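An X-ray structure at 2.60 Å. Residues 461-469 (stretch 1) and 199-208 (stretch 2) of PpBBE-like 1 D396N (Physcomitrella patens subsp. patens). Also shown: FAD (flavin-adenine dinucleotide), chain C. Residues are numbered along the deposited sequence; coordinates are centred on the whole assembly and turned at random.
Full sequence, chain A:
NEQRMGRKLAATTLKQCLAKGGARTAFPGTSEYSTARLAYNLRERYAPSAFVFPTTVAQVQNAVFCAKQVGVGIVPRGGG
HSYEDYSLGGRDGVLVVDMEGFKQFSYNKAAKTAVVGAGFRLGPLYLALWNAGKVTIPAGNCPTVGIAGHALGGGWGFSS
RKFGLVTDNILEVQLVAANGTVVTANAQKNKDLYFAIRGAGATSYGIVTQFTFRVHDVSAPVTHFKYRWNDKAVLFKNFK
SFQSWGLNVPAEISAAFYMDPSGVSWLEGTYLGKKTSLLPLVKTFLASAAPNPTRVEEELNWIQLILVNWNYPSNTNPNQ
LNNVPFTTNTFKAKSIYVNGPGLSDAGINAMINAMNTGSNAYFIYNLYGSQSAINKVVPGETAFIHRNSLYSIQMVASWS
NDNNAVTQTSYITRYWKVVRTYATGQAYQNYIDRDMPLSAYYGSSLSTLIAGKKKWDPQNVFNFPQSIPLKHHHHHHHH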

# COMPACT_ATOMS: atom_id res chain seq x y z
N VAL A 461 -17.08 13.14 11.10
CA VAL A 461 -17.02 12.05 12.08
C VAL A 461 -15.72 11.28 11.92
O VAL A 461 -15.05 10.95 12.91
CB VAL A 461 -18.23 11.11 11.91
CG1 VAL A 461 -18.13 9.96 12.90
CG2 VAL A 461 -19.53 11.87 12.07
N PHE A 462 -15.37 10.95 10.68
CA PHE A 462 -14.18 10.17 10.33
C PHE A 462 -13.06 11.12 9.91
O PHE A 462 -13.10 11.69 8.81
CB PHE A 462 -14.49 9.19 9.20
CG PHE A 462 -15.56 8.18 9.52
CD1 PHE A 462 -15.37 7.22 10.51
CD2 PHE A 462 -16.74 8.15 8.78
CE1 PHE A 462 -16.35 6.27 10.78
CE2 PHE A 462 -17.73 7.20 9.05
CZ PHE A 462 -17.53 6.27 10.05
N ASN A 463 -12.04 11.26 10.76
CA ASN A 463 -10.91 12.12 10.43
C ASN A 463 -9.61 11.56 11.01
O ASN A 463 -9.61 10.75 11.94
CB ASN A 463 -11.13 13.56 10.94
CG ASN A 463 -11.28 13.63 12.45
OD1 ASN A 463 -10.30 13.47 13.20
ND2 ASN A 463 -12.50 13.84 12.90
N PHE A 464 -8.50 12.01 10.44
CA PHE A 464 -7.16 11.79 10.94
C PHE A 464 -6.28 12.90 10.37
O PHE A 464 -6.76 13.69 9.54
CB PHE A 464 -6.63 10.39 10.56
CG PHE A 464 -6.57 10.14 9.07
CD1 PHE A 464 -7.72 9.90 8.34
CD2 PHE A 464 -5.35 10.12 8.41
CE1 PHE A 464 -7.66 9.67 6.98
CE2 PHE A 464 -5.28 9.89 7.05
CZ PHE A 464 -6.44 9.67 6.34
N PRO A 465 -5.00 13.04 10.82
CA PRO A 465 -4.21 14.19 10.35
C PRO A 465 -4.21 14.43 8.84
O PRO A 465 -3.95 15.56 8.43
CB PRO A 465 -2.80 13.86 10.85
CG PRO A 465 -3.04 13.16 12.11
CD PRO A 465 -4.30 12.33 11.91
N GLN A 466 -4.53 13.43 8.01
CA GLN A 466 -4.57 13.65 6.57
C GLN A 466 -5.84 13.09 5.94
O GLN A 466 -5.82 12.54 4.84
CB GLN A 466 -3.32 13.08 5.89
CG GLN A 466 -2.15 14.05 5.90
CD GLN A 466 -0.82 13.38 5.62
OE1 GLN A 466 -0.43 12.45 6.34
NE2 GLN A 466 -0.13 13.83 4.58
N SER A 467 -6.97 13.24 6.62
CA SER A 467 -8.26 12.94 6.02
C SER A 467 -8.66 14.03 5.02
O SER A 467 -8.18 15.16 5.07
CB SER A 467 -9.34 12.79 7.10
OG SER A 467 -9.31 13.85 8.04
N ILE A 468 -9.54 13.66 4.10
CA ILE A 468 -10.01 14.67 3.14
C ILE A 468 -10.72 15.78 3.92
O ILE A 468 -11.56 15.49 4.80
CB ILE A 468 -10.93 14.03 2.08
CG1 ILE A 468 -10.24 12.85 1.39
CG2 ILE A 468 -11.34 15.05 1.04
CD1 ILE A 468 -8.96 13.21 0.62
N PRO A 469 -10.39 17.05 3.69
CA PRO A 469 -11.00 18.13 4.48
C PRO A 469 -12.39 18.51 3.98
O PRO A 469 -12.83 18.09 2.91
CB PRO A 469 -10.01 19.28 4.27
CG PRO A 469 -9.42 19.02 2.94
CD PRO A 469 -9.31 17.53 2.81
PA FAD C . -3.98 0.17 8.07
O1A FAD C . -2.98 0.89 8.96
O2A FAD C . -4.88 -0.75 8.87
O5B FAD C . -4.85 1.16 7.14
C5B FAD C . -4.28 2.29 6.52
C4B FAD C . -5.31 3.40 6.35
O4B FAD C . -6.48 2.88 5.74
C3B FAD C . -5.75 3.99 7.68
O3B FAD C . -6.07 5.34 7.48
C2B FAD C . -7.00 3.22 7.99
O2B FAD C . -7.85 3.93 8.85
C1B FAD C . -7.60 3.01 6.60
N9A FAD C . -8.47 1.81 6.61
C8A FAD C . -8.12 0.55 7.04
N7A FAD C . -9.20 -0.26 6.91
C5A FAD C . -10.22 0.46 6.42
C6A FAD C . -11.53 0.13 6.12
N6A FAD C . -11.95 -1.11 6.31
N1A FAD C . -12.38 1.09 5.62
C2A FAD C . -11.93 2.38 5.43
N3A FAD C . -10.63 2.71 5.74
C4A FAD C . -9.79 1.77 6.23
N1 FAD C . 2.30 -0.75 -0.57
C2 FAD C . 2.21 -1.16 -1.90
O2 FAD C . 1.51 -0.55 -2.74
N3 FAD C . 2.91 -2.28 -2.31
C4 FAD C . 3.69 -2.98 -1.41
O4 FAD C . 4.29 -3.98 -1.80
C4X FAD C . 3.78 -2.58 -0.09
N5 FAD C . 4.53 -3.31 0.81
C5X FAD C . 4.37 -3.11 2.16
C6 FAD C . 5.02 -3.95 3.06
C7 FAD C . 4.80 -3.87 4.45
C7M FAD C . 5.52 -4.82 5.39
C8 FAD C . 3.98 -2.83 4.93
C8M FAD C . 3.80 -2.61 6.42
C9 FAD C . 3.41 -1.93 4.01
C9A FAD C . 3.57 -2.07 2.62
N10 FAD C . 3.04 -1.16 1.69
C10 FAD C . 3.05 -1.48 0.35
C1' FAD C . 2.21 0.00 2.11
C2' FAD C . 0.75 -0.44 2.21
O2' FAD C . 0.12 -0.52 0.95
C3' FAD C . 0.01 0.56 3.07
O3' FAD C . 0.65 0.56 4.32
C4' FAD C . -1.46 0.16 3.18
O4' FAD C . -2.24 1.33 3.32
C5' FAD C . -1.67 -0.80 4.35
O5' FAD C . -3.03 -1.11 4.58
P FAD C . -3.44 -1.78 6.00
O1P FAD C . -4.90 -2.15 5.97
O2P FAD C . -2.56 -2.93 6.39
O3P FAD C . -3.03 -0.62 7.04
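Stretch 2, residues 199-208: GAGATSYGIV

Two stretches more than 250 residues apart in the chain, with no backbone-to-backbone hydrogen bond between them, are joined by a single hydrogen bond, and it runs from a backbone amide to a side-chain hydroxyl: Ile-468 N donates to Ser-204 OG at 2.9 Å, with a nearly straight angle of 160°. The case illustrates a general principle, that a single polar bond can accompany extensive side-chain packing between distant segments.

Stretch 1 has no regular helix or strand. Stretch 2 passes from a weakly bonded helix, around Gly-199 and Ala-200, through a loop into a strand that starts at Ile-207. Between them lies a type I turn from Thr-203 to Gly-206, closed by Gly-206 N to Thr-203 O at 3.0 Å. This turn brings the chain closest to its partner, with Ser-467 CA and Ser-204 CA 5.3 Å apart. The order of contacts is broadly antiparallel: Phe-462, early in stretch 1, meets Gly-206 and Ile-207, whereas Ile-468, near its end, reaches back to Ala-200. Thr-203, Ser-204 and Tyr-205 each meet more than one residue of stretch 1, so the pairing is not one to one.

Phe-462 makes the largest contribution. Its CB lies 3.3 Å from Thr-203 O, and Gly-206 CA sits over one face of its ring, 3.4 Å from CE2. A side chain on Gly-206 would point away from stretch 1, yet its backbone angles would jam a CB against the preceding carbonyl, so glycine suits the site irrespective of the ring. Farther round, Phe-462 CE1 approaches Ile-207 CG1 at 3.9 Å.

Phe-464 packs where the chain enters the turn, its CE1 3.4 Å from Ala-202 O and its CD1 3.6 Å from Thr-203 CG2. One face of this ring is turned to the FAD, where O3B lies over it. Within stretch 1, Ser-467 folds back on Phe-464, whose O accepts from both Ser-467 N and Ser-467 OG at 3.0 Å. Ser-467 CB lies 3.3 Å from Ser-204 OG, one residue before the amide that donates to that hydroxyl.

Ile-468 completes the apolar side, with CG1 4.0 Å from Tyr-205 CE1 and CD1 4.2 Å from Ala-200 CB. Tyr-205 starts away from stretch 1, but the end of its side chain comes nearer. Stretch 2 also holds the cofactor's adenine: Thr-203 N donates to FAD N3A and Val-208 N to FAD N1A, each at 3.0 Å. Stretch 2 thus contacts both stretch 1 and the cofactor.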

# COMPACT_ATOMS: atom_id res chain seq x y z
N GLY A 199 -8.49 5.22 -4.35
CA GLY A 199 -7.36 6.11 -4.21
C GLY A 199 -7.36 6.99 -2.97
O GLY A 199 -6.30 7.38 -2.47
N ALA A 200 -8.55 7.33 -2.45
CA ALA A 200 -8.64 8.16 -1.25
C ALA A 200 -9.59 7.56 -0.22
O ALA A 200 -10.13 8.30 0.62
CB ALA A 200 -9.07 9.59 -1.60
N GLY A 201 -9.79 6.25 -0.23
CA GLY A 201 -10.78 5.64 0.65
C GLY A 201 -10.37 5.43 2.10
O GLY A 201 -11.23 5.06 2.91
N ALA A 202 -9.11 5.65 2.46
CA ALA A 202 -8.70 5.39 3.83
C ALA A 202 -9.45 6.29 4.82
O ALA A 202 -9.27 7.52 4.82
CB ALA A 202 -7.20 5.59 3.99
N THR A 203 -10.32 5.69 5.65
CA THR A 203 -11.04 6.35 6.74
C THR A 203 -12.03 7.42 6.28
O THR A 203 -13.19 7.43 6.72
CB THR A 203 -10.05 6.97 7.73
OG1 THR A 203 -9.48 5.94 8.55
CG2 THR A 203 -10.74 8.01 8.64
N SER A 204 -11.62 8.30 5.36
CA SER A 204 -12.25 9.61 5.19
C SER A 204 -13.73 9.55 4.87
O SER A 204 -14.44 10.54 5.11
CB SER A 204 -11.52 10.42 4.11
OG SER A 204 -10.27 10.90 4.58
N TYR A 205 -14.23 8.43 4.32
CA TYR A 205 -15.61 8.35 3.85
C TYR A 205 -16.43 7.28 4.57
O TYR A 205 -17.57 7.04 4.19
CB TYR A 205 -15.67 8.09 2.35
CG TYR A 205 -15.01 9.19 1.55
CD1 TYR A 205 -13.65 9.14 1.25
CD2 TYR A 205 -15.73 10.29 1.13
CE1 TYR A 205 -13.04 10.15 0.53
CE2 TYR A 205 -15.13 11.31 0.41
CZ TYR A 205 -13.78 11.24 0.11
OH TYR A 205 -13.19 12.25 -0.61
N GLY A 206 -15.89 6.66 5.61
CA GLY A 206 -16.62 5.63 6.30
C GLY A 206 -15.81 4.36 6.39
O GLY A 206 -14.63 4.32 6.03
N ILE A 207 -16.45 3.30 6.86
CA ILE A 207 -15.79 2.04 7.17
C ILE A 207 -16.21 1.03 6.11
O ILE A 207 -17.34 0.53 6.14
CB ILE A 207 -16.13 1.56 8.58
CG1 ILE A 207 -15.70 2.63 9.59
CG2 ILE A 207 -15.48 0.21 8.86
CD1 ILE A 207 -15.91 2.26 11.01
N VAL A 208 -15.31 0.73 5.17
CA VAL A 208 -15.57 -0.30 4.18
C VAL A 208 -15.64 -1.65 4.87
O VAL A 208 -14.76 -2.01 5.66
CB VAL A 208 -14.49 -0.29 3.09
CG1 VAL A 208 -14.66 -1.50 2.15
CG2 VAL A 208 -14.55 1.00 2.29